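Local coordinates for 2-nitropropane dioxygenase (Streptomyces ansochromogenes, PDB 3BW2), which binds FMN in a TIM barrel and probably uses molecular oxygen to oxidise and denitrify alkyl nitronates such as propionate 3-nitronate, at residues V126-G131 / R135-R140; H87-E92 / S302-A307; F240-E245 / R254-P259. All coordinates share one frame; numbering follows the deposited sequence.

Interaction 1: V126-G131 / R135-R140. With FMN (flavin mononucleotide), chain B.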
loop_
_atom_site.group_PDB
_atom_site.type_symbol
_atom_site.label_atom_id
_atom_site.label_comp_id
_atom_site.label_asym_id
_atom_site.label_seq_id
_atom_site.Cartn_x
_atom_site.Cartn_y
_atom_site.Cartn_z
ATOM N N VAL A 126 6.317 19.789 16.990
ATOM C CA VAL A 126 4.857 19.812 16.962
ATOM C C VAL A 126 4.426 19.307 15.592
ATOM O O VAL A 126 4.967 19.735 14.571
ATOM C CB VAL A 126 4.287 21.238 17.165
ATOM C CG1 VAL A 126 2.778 21.239 16.912
ATOM C CG2 VAL A 126 4.561 21.709 18.583
ATOM N N SER A 127 3.475 18.378 15.566
ATOM C CA SER A 127 2.984 17.853 14.297
ATOM C C SER A 127 1.487 18.119 14.214
ATOM O O SER A 127 0.819 18.271 15.235
ATOM C CB SER A 127 3.275 16.350 14.165
ATOM O OG SER A 127 2.557 15.592 15.123
ATOM N N PHE A 128 0.967 18.189 12.995
ATOM C CA PHE A 128 -0.449 18.464 12.781
ATOM C C PHE A 128 -1.093 17.358 11.964
ATOM O O PHE A 128 -0.465 16.795 11.072
ATOM C CB PHE A 128 -0.613 19.798 12.045
ATOM C CG PHE A 128 -0.080 20.982 12.804
ATOM C CD1 PHE A 128 -0.917 21.741 13.610
ATOM C CD2 PHE A 128 1.265 21.328 12.723
ATOM C CE1 PHE A 128 -0.422 22.835 14.330
ATOM C CE2 PHE A 128 1.768 22.414 13.433
ATOM C CZ PHE A 128 0.921 23.169 14.239
ATOM N N HIS A 129 -2.353 17.058 12.268
ATOM C CA HIS A 129 -3.078 16.019 11.554
ATOM C C HIS A 129 -4.408 16.577 11.057
ATOM O O HIS A 129 -4.968 17.490 11.668
ATOM C CB HIS A 129 -3.331 14.820 12.480
ATOM C CG HIS A 129 -3.332 13.499 11.772
ATOM N ND1 HIS A 129 -4.431 12.665 11.744
ATOM C CD2 HIS A 129 -2.361 12.862 11.075
ATOM C CE1 HIS A 129 -4.136 11.571 11.062
ATOM N NE2 HIS A 129 -2.885 11.665 10.646
ATOM N N PHE A 130 -4.890 16.032 9.940
ATOM C CA PHE A 130 -6.158 16.430 9.322
ATOM C C PHE A 130 -6.085 17.777 8.605
ATOM O O PHE A 130 -7.061 18.529 8.575
ATOM C CB PHE A 130 -7.283 16.471 10.362
ATOM C CG PHE A 130 -7.550 15.149 11.034
ATOM C CD1 PHE A 130 -7.828 14.012 10.284
ATOM C CD2 PHE A 130 -7.556 15.051 12.423
ATOM C CE1 PHE A 130 -8.112 12.791 10.908
ATOM C CE2 PHE A 130 -7.835 13.845 13.055
ATOM C CZ PHE A 130 -8.115 12.709 12.295
ATOM N N GLY A 131 -4.931 18.081 8.024
ATOM C CA GLY A 131 -4.797 19.339 7.316
ATOM C C GLY A 131 -3.484 20.054 7.549
ATOM O O GLY A 131 -2.568 19.510 8.162
ATOM N N ARG A 135 0.194 29.451 7.352
ATOM C CA ARG A 135 1.644 29.603 7.356
ATOM C C ARG A 135 2.122 30.529 8.467
ATOM O O ARG A 135 3.306 30.536 8.792
ATOM C CB ARG A 135 2.145 30.101 5.999
ATOM C CG ARG A 135 1.709 31.495 5.647
ATOM C CD ARG A 135 2.205 31.867 4.257
ATOM N NE ARG A 135 1.878 33.250 3.927
ATOM C CZ ARG A 135 2.088 33.803 2.737
ATOM N NH1 ARG A 135 2.626 33.089 1.754
ATOM N NH2 ARG A 135 1.764 35.074 2.531
ATOM N N GLU A 136 1.207 31.304 9.048
ATOM C CA GLU A 136 1.571 32.198 10.149
ATOM C C GLU A 136 1.810 31.365 11.411
ATOM O O GLU A 136 2.650 31.703 12.245
ATOM C CB GLU A 136 0.459 33.217 10.416
ATOM C CG GLU A 136 0.377 34.360 9.417
ATOM C CD GLU A 136 1.626 35.228 9.399
ATOM O OE1 GLU A 136 2.356 35.273 10.417
ATOM O OE2 GLU A 136 1.873 35.880 8.364
ATOM N N VAL A 137 1.050 30.281 11.551
ATOM C CA VAL A 137 1.187 29.383 12.695
ATOM C C VAL A 137 2.557 28.705 12.617
ATOM O O VAL A 137 3.285 28.643 13.605
ATOM C CB VAL A 137 0.065 28.315 12.697
ATOM C CG1 VAL A 137 0.343 27.244 13.739
ATOM C CG2 VAL A 137 -1.271 28.977 12.987
ATOM N N ILE A 138 2.902 28.205 11.434
ATOM C CA ILE A 138 4.191 27.556 11.215
ATOM C C ILE A 138 5.320 28.544 11.516
ATOM O O ILE A 138 6.295 28.203 12.188
ATOM C CB ILE A 138 4.331 27.074 9.743
ATOM C CG1 ILE A 138 3.282 25.996 9.441
ATOM C CG2 ILE A 138 5.747 26.545 9.486
ATOM C CD1 ILE A 138 3.384 24.770 10.324
ATOM N N ALA A 139 5.182 29.774 11.023
ATOM C CA ALA A 139 6.203 30.792 11.241
ATOM C C ALA A 139 6.391 31.127 12.718
ATOM O O ALA A 139 7.521 31.231 13.203
ATOM C CB ALA A 139 5.856 32.054 10.463
ATOM N N ARG A 140 5.295 31.288 13.444
ATOM C CA ARG A 140 5.406 31.620 14.856
ATOM C C ARG A 140 6.060 30.485 15.645
ATOM O O ARG A 140 6.879 30.730 16.535
ATOM C CB ARG A 140 4.032 31.957 15.438
ATOM C CG ARG A 140 4.116 32.641 16.795
ATOM C CD ARG A 140 2.851 33.423 17.111
ATOM N NE ARG A 140 2.543 34.392 16.063
ATOM C CZ ARG A 140 1.525 35.246 16.114
ATOM N NH1 ARG A 140 0.717 35.255 17.167
ATOM N NH2 ARG A 140 1.310 36.085 15.109
HETATM N N1 FMN B . -1.705 10.278 14.128
HETATM C C2 FMN B . -1.823 11.608 14.567
HETATM O O2 FMN B . -1.292 12.514 13.931
HETATM N N3 FMN B . -2.528 11.911 15.720
HETATM C C4 FMN B . -3.140 10.943 16.499
HETATM O O4 FMN B . -3.757 11.266 17.531
HETATM C C4A FMN B . -3.021 9.589 16.082
HETATM N N5 FMN B . -3.589 8.561 16.832
HETATM C C5A FMN B . -3.459 7.221 16.458
HETATM C C6 FMN B . -4.035 6.209 17.268
HETATM C C7 FMN B . -3.930 4.812 16.942
HETATM C C7M FMN B . -3.852 3.894 18.186
HETATM C C8 FMN B . -3.161 4.515 15.757
HETATM C C8M FMN B . -2.348 3.230 15.593
HETATM C C9 FMN B . -2.595 5.525 14.916
HETATM C C9A FMN B . -2.738 6.888 15.268
HETATM N N10 FMN B . -2.174 7.928 14.481
HETATM C C10 FMN B . -2.297 9.275 14.883
HETATM C "C1'" FMN B . -1.562 7.625 13.111
HETATM C "C2'" FMN B . -0.024 7.576 13.288
HETATM O "O2'" FMN B . 0.481 8.902 13.249
HETATM C "C3'" FMN B . 0.693 6.789 12.138
HETATM O "O3'" FMN B . 0.322 7.433 10.919
HETATM C "C4'" FMN B . 0.304 5.304 12.042
HETATM O "O4'" FMN B . 0.354 4.755 13.360
HETATM C "C5'" FMN B . 1.286 4.535 11.110
HETATM O "O5'" FMN B . 0.946 3.124 11.003
HETATM P P FMN B . 1.433 1.907 11.981
HETATM O O1P FMN B . 2.717 2.648 12.143
HETATM O O2P FMN B . 1.089 1.096 10.745
HETATM O O3P FMN B . 0.285 2.346 12.870
#
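Phe128, near the end of the extended strand 125-129, meets Val137 and Ile138 in the first turn of helix 135-143, which the chain enters after a five-residue loop. These are the strand and helix of one beta-alpha-beta unit of the TIM barrel, continued by strand 147-152. With its CG anti to the carbonyl carbon (chi1 -62°), the Phe128 ring points outward at the helix. CZ of Phe128 lies 4.1 Å from Val137 CG1, the methyl that stands anti to its own backbone N, and CE2 lies 4.2 Å from Ile138 CD1. Both methyls approach the ring obliquely, and Ile138 reaches it only with the end of its chain. Tyr111 of helix 111-120 also touches Phe128 and Val137.

One residue on, His129 turns the other way, into the flavin pocket. FMN O2 sits over one face of the imidazole, with His129 CD2 3.1 Å from it, while His129 ND1 lies 3.6 Å above the centre of the Phe130 ring. With an alanine here, the pyrimidine end of the flavin would probably lose the flat wall at O2, and Phe130 the imidazole above its face. The strand thus separates two chemistries: carbon against carbon toward the helix, with no polar partner between the two segments and Val137 still partly exposed, and a polar ring toward the cofactor.

Interaction 2: H87-E92 / S302-A307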
loop_
_atom_site.group_PDB
_atom_site.type_symbol
_atom_site.label_atom_id
_atom_site.label_comp_id
_atom_site.label_asym_id
_atom_site.label_seq_id
_atom_site.Cartn_x
_atom_site.Cartn_y
_atom_site.Cartn_z
ATOM N N HIS A 87 -29.575 6.869 14.153
ATOM C CA HIS A 87 -30.722 5.974 14.218
ATOM C C HIS A 87 -30.259 4.521 14.133
ATOM O O HIS A 87 -30.680 3.673 14.921
ATOM C CB HIS A 87 -31.678 6.285 13.064
ATOM C CG HIS A 87 -32.841 5.347 12.969
ATOM N ND1 HIS A 87 -33.793 5.237 13.961
ATOM C CD2 HIS A 87 -33.213 4.484 11.994
ATOM C CE1 HIS A 87 -34.702 4.347 13.599
ATOM N NE2 HIS A 87 -34.373 3.875 12.410
ATOM N N GLN A 88 -29.377 4.245 13.177
ATOM C CA GLN A 88 -28.859 2.898 12.973
ATOM C C GLN A 88 -28.032 2.401 14.155
ATOM O O GLN A 88 -27.764 1.206 14.268
ATOM C CB GLN A 88 -28.020 2.856 11.695
ATOM C CG GLN A 88 -28.774 3.340 10.465
ATOM C CD GLN A 88 -27.893 3.435 9.236
ATOM O OE1 GLN A 88 -26.789 3.979 9.292
ATOM N NE2 GLN A 88 -28.382 2.916 8.114
ATOM N N LEU A 89 -27.628 3.316 15.031
ATOM C CA LEU A 89 -26.836 2.948 16.204
ATOM C C LEU A 89 -27.695 2.778 17.457
ATOM O O LEU A 89 -27.170 2.509 18.539
ATOM C CB LEU A 89 -25.758 4.005 16.475
ATOM C CG LEU A 89 -24.640 4.147 15.439
ATOM C CD1 LEU A 89 -23.720 5.293 15.834
ATOM C CD2 LEU A 89 -23.860 2.841 15.341
ATOM N N ALA A 90 -29.010 2.934 17.314
ATOM C CA ALA A 90 -29.914 2.802 18.454
ATOM C C ALA A 90 -29.720 1.467 19.165
ATOM O O ALA A 90 -29.758 1.403 20.393
ATOM C CB ALA A 90 -31.360 2.944 17.998
ATOM N N GLY A 91 -29.512 0.406 18.390
ATOM C CA GLY A 91 -29.308 -0.907 18.975
ATOM C C GLY A 91 -28.053 -0.959 19.826
ATOM O O GLY A 91 -28.044 -1.559 20.901
ATOM N N GLU A 92 -26.986 -0.330 19.343
ATOM C CA GLU A 92 -25.718 -0.296 20.070
ATOM C C GLU A 92 -25.915 0.437 21.399
ATOM O O GLU A 92 -25.431 -0.000 22.445
ATOM C CB GLU A 92 -24.649 0.433 19.243
ATOM C CG GLU A 92 -24.359 -0.172 17.863
ATOM C CD GLU A 92 -23.684 -1.534 17.934
ATOM O OE1 GLU A 92 -23.195 -1.910 19.022
ATOM O OE2 GLU A 92 -23.630 -2.226 16.895
ATOM N N SER A 302 -18.462 7.835 20.761
ATOM C CA SER A 302 -17.561 7.852 21.908
ATOM C C SER A 302 -18.104 7.103 23.124
ATOM O O SER A 302 -17.392 6.297 23.724
ATOM C CB SER A 302 -17.217 9.289 22.294
ATOM O OG SER A 302 -16.267 9.284 23.343
ATOM N N PRO A 303 -19.368 7.364 23.512
ATOM C CA PRO A 303 -19.963 6.684 24.666
ATOM C C PRO A 303 -20.052 5.174 24.443
ATOM O O PRO A 303 -19.870 4.389 25.369
ATOM C CB PRO A 303 -21.344 7.326 24.774
ATOM C CG PRO A 303 -21.124 8.698 24.219
ATOM C CD PRO A 303 -20.274 8.412 23.009
ATOM N N LEU A 304 -20.339 4.772 23.208
ATOM C CA LEU A 304 -20.445 3.351 22.880
ATOM C C LEU A 304 -19.090 2.679 23.066
ATOM O O LEU A 304 -18.988 1.611 23.675
ATOM C CB LEU A 304 -20.922 3.175 21.433
ATOM C CG LEU A 304 -22.311 3.736 21.107
ATOM C CD1 LEU A 304 -22.605 3.573 19.613
ATOM C CD2 LEU A 304 -23.362 3.019 21.942
ATOM N N ARG A 305 -18.047 3.317 22.548
ATOM C CA ARG A 305 -16.703 2.775 22.661
ATOM C C ARG A 305 -16.228 2.713 24.108
ATOM O O ARG A 305 -15.539 1.770 24.490
ATOM C CB ARG A 305 -15.733 3.599 21.814
ATOM C CG ARG A 305 -15.857 3.323 20.321
ATOM C CD ARG A 305 -14.902 4.189 19.527
ATOM N NE ARG A 305 -15.416 5.541 19.364
ATOM C CZ ARG A 305 -14.677 6.576 18.989
ATOM N NH1 ARG A 305 -13.382 6.415 18.747
ATOM N NH2 ARG A 305 -15.238 7.769 18.845
ATOM N N LYS A 306 -16.591 3.713 24.909
ATOM C CA LYS A 306 -16.203 3.727 26.319
ATOM C C LYS A 306 -16.852 2.545 27.034
ATOM O O LYS A 306 -16.214 1.857 27.827
ATOM C CB LYS A 306 -16.657 5.015 27.014
ATOM C CG LYS A 306 -15.941 6.288 26.595
ATOM C CD LYS A 306 -16.288 7.413 27.572
ATOM C CE LYS A 306 -15.653 8.738 27.181
ATOM N NZ LYS A 306 -16.277 9.320 25.960
ATOM N N ALA A 307 -18.130 2.324 26.756
ATOM C CA ALA A 307 -18.861 1.228 27.377
ATOM C C ALA A 307 -18.250 -0.113 26.982
ATOM O O ALA A 307 -18.042 -0.985 27.827
ATOM C CB ALA A 307 -20.321 1.279 26.960
#
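Leu304 of helix 296-311 reaches into the bend between helices 81-88 and 90-95, where it meets Leu89 and Glu92. The backbones approach most closely at Glu92 and Leu304, whose CA atoms are 7.0 Å apart.

The apolar contacts all run through the two methyls of Leu304. Its CD1 lies 3.8 Å from Glu92 CB and 4.3 Å from Leu89 CD1, so it touches both residues. Leu304 CD2 reaches the main chain as well, 3.7 Å from Glu92 C and equally close to its O. CG of Leu304 is anti to the carbonyl carbon (chi1 -62°), which carries the isobutyl fork away from its own helix, toward Leu89 and Glu92. Leu89 is backed by Phe282 of helix 281-286 and by Leu300, one turn before Leu304.

The polar interactions are made elsewhere, none of them between the two segments. Glu92 offers its CB to the leucine, but its chain bends at chi2 (-68°) and takes the carboxylate to helix 281-286, where OE2 forms a salt bridge with Arg281 and a hydrogen bond with His286. On helix 296-311 itself, Lys306 NZ gives a 2.6 Å hydrogen bond to Ser302 OG, one turn back.

Away from the annotated sites, the contact joins helices inserted between barrel strands 65-70 and 125-129 to helix 296-311, which follows the last barrel strand. Glu92 divides its work: its first carbon and carbonyl pack against leucine, while its buried charge is matched by Arg281, which would probably favour the ionised carboxylate.

Interaction 3: F240-E245 / R254-P259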
loop_
_atom_site.group_PDB
_atom_site.type_symbol
_atom_site.label_atom_id
_atom_site.label_comp_id
_atom_site.label_asym_id
_atom_site.label_seq_id
_atom_site.Cartn_x
_atom_site.Cartn_y
_atom_site.Cartn_z
ATOM N N PHE A 240 4.381 0.507 18.581
ATOM C CA PHE A 240 4.491 0.979 19.964
ATOM C C PHE A 240 3.196 0.810 20.761
ATOM O O PHE A 240 3.211 0.827 21.991
ATOM C CB PHE A 240 4.926 2.446 19.987
ATOM C CG PHE A 240 6.387 2.637 19.713
ATOM C CD1 PHE A 240 7.335 2.290 20.672
ATOM C CD2 PHE A 240 6.821 3.119 18.484
ATOM C CE1 PHE A 240 8.698 2.416 20.413
ATOM C CE2 PHE A 240 8.182 3.250 18.211
ATOM C CZ PHE A 240 9.124 2.894 19.183
ATOM N N LEU A 241 2.084 0.640 20.055
ATOM C CA LEU A 241 0.774 0.464 20.686
ATOM C C LEU A 241 0.792 -0.774 21.572
ATOM O O LEU A 241 0.141 -0.825 22.619
ATOM C CB LEU A 241 -0.300 0.303 19.602
ATOM C CG LEU A 241 -1.775 0.173 19.991
ATOM C CD1 LEU A 241 -2.235 1.424 20.707
ATOM C CD2 LEU A 241 -2.607 -0.021 18.733
ATOM N N ALA A 242 1.569 -1.760 21.142
ATOM C CA ALA A 242 1.689 -3.038 21.834
ATOM C C ALA A 242 2.682 -3.084 23.000
ATOM O O ALA A 242 2.730 -4.083 23.723
ATOM C CB ALA A 242 2.048 -4.124 20.815
ATOM N N THR A 243 3.470 -2.026 23.186
ATOM C CA THR A 243 4.462 -2.007 24.262
ATOM C C THR A 243 3.838 -1.792 25.638
ATOM O O THR A 243 2.706 -1.320 25.756
ATOM C CB THR A 243 5.560 -0.925 24.016
ATOM O OG1 THR A 243 4.974 0.381 23.995
ATOM C CG2 THR A 243 6.263 -1.172 22.694
ATOM N N ASP A 244 4.583 -2.139 26.681
ATOM C CA ASP A 244 4.082 -2.008 28.044
ATOM C C ASP A 244 3.704 -0.587 28.450
ATOM O O ASP A 244 2.697 -0.395 29.122
ATOM C CB ASP A 244 5.095 -2.587 29.039
ATOM C CG ASP A 244 5.323 -4.078 28.832
ATOM O OD1 ASP A 244 4.408 -4.742 28.310
ATOM O OD2 ASP A 244 6.403 -4.592 29.199
ATOM N N GLU A 245 4.494 0.405 28.037
ATOM C CA GLU A 245 4.206 1.800 28.386
ATOM C C GLU A 245 2.964 2.345 27.691
ATOM O O GLU A 245 2.406 3.361 28.118
ATOM C CB GLU A 245 5.399 2.712 28.055
ATOM C CG GLU A 245 6.623 2.499 28.936
ATOM C CD GLU A 245 7.470 1.317 28.505
ATOM O OE1 GLU A 245 7.057 0.573 27.585
ATOM O OE2 GLU A 245 8.557 1.134 29.094
ATOM N N ARG A 254 -4.419 -7.016 22.925
ATOM C CA ARG A 254 -4.608 -8.443 22.674
ATOM C C ARG A 254 -5.087 -8.744 21.256
ATOM O O ARG A 254 -4.673 -9.729 20.647
ATOM C CB ARG A 254 -5.598 -9.029 23.693
ATOM C CG ARG A 254 -5.042 -9.114 25.119
ATOM C CD ARG A 254 -5.910 -9.974 26.039
ATOM N NE ARG A 254 -7.142 -9.309 26.458
ATOM C CZ ARG A 254 -7.216 -8.422 27.448
ATOM N NH1 ARG A 254 -6.130 -8.085 28.129
ATOM N NH2 ARG A 254 -8.380 -7.874 27.761
ATOM N N ALA A 255 -5.948 -7.881 20.732
ATOM C CA ALA A 255 -6.503 -8.063 19.396
ATOM C C ALA A 255 -5.464 -8.050 18.276
ATOM O O ALA A 255 -5.603 -8.774 17.291
ATOM C CB ALA A 255 -7.570 -6.992 19.132
ATOM N N LEU A 256 -4.424 -7.239 18.433
ATOM C CA LEU A 256 -3.371 -7.111 17.422
ATOM C C LEU A 256 -2.819 -8.434 16.901
ATOM O O LEU A 256 -2.567 -8.575 15.708
ATOM C CB LEU A 256 -2.207 -6.275 17.967
ATOM C CG LEU A 256 -2.496 -4.839 18.418
ATOM C CD1 LEU A 256 -1.188 -4.185 18.847
ATOM C CD2 LEU A 256 -3.138 -4.040 17.290
ATOM N N THR A 257 -2.623 -9.399 17.790
ATOM C CA THR A 257 -2.079 -10.688 17.382
ATOM C C THR A 257 -3.090 -11.827 17.445
ATOM O O THR A 257 -2.740 -12.989 17.223
ATOM C CB THR A 257 -0.862 -11.057 18.241
ATOM O OG1 THR A 257 -1.237 -11.063 19.622
ATOM C CG2 THR A 257 0.259 -10.045 18.029
ATOM N N ASP A 258 -4.344 -11.490 17.736
ATOM C CA ASP A 258 -5.411 -12.483 17.823
ATOM C C ASP A 258 -5.849 -12.917 16.425
ATOM O O ASP A 258 -6.335 -12.103 15.641
ATOM C CB ASP A 258 -6.614 -11.897 18.564
ATOM C CG ASP A 258 -7.740 -12.899 18.732
ATOM O OD1 ASP A 258 -7.776 -13.897 17.978
ATOM O OD2 ASP A 258 -8.597 -12.680 19.612
ATOM N N PRO A 259 -5.690 -14.213 16.097
ATOM C CA PRO A 259 -6.073 -14.746 14.787
ATOM C C PRO A 259 -7.507 -14.400 14.397
ATOM O O PRO A 259 -7.838 -14.346 13.213
ATOM C CB PRO A 259 -5.870 -16.250 14.955
ATOM C CG PRO A 259 -4.717 -16.318 15.903
ATOM C CD PRO A 259 -5.085 -15.267 16.932
#
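Leu256 closes on Leu241 and Ala242 just beyond the last strand of the TIM barrel, 233-236. That strand leads into the short helix 238-241, placed as the extra helix often is in barrels that bind a phosphate-bearing cofactor. Leu256 gives up the largest share of surface here. It is second in a type I turn from Ala255 to Asp258 that is closed by Asp258 N to Ala255 O at 3.0 Å.

Its CG is anti to the carbonyl carbon (chi1 -59°), which sends both methyls across to the other segment, each to its own partner. Leu256 CD1 meets the single methyl of Ala242, CB, at 3.8 Å. Leu256 CD2 meets Leu241 CD2 at 4.3 Å. Leu241 also touches the FMN and lines its pocket, while Leu256 lies close to the side chain of Thr238, whose OG1 is hydrogen-bonded to the flavin cofactor. Leu256 thus packs against a residue of the pocket wall, Leu241, as a second shell to the cofactor.

Next in the chain, Thr243 grips one carbonyl twice: its N lies 3.1 Å from Phe240 O, and its OG1 donates to that same oxygen at 2.7 Å, 15° from the carbonyl plane.

In the fold
All three contacts are buried, though Val137 of interaction 1 stays partly exposed, and no two hold the same helix or strand. Interactions 1 and 3 lie nearer the middle, each centred about 16 Å from the chain's centre but on opposite sides of it; interaction 2 is farther out, its centre about 23 Å away. Interaction 1 joins a barrel strand to its own helix and interaction 3 two pieces close in sequence, whereas interaction 2 brings together segments some 210 residues apart, its span enclosing both others. Apolar contacts carry all three, yet the setting differs: a phenyl ring takes part in interaction 1, leucine and alanine methyls suffice in interaction 3, and interaction 2 sets a leucine against a glutamate. FMN borders interactions 1 and 3 only.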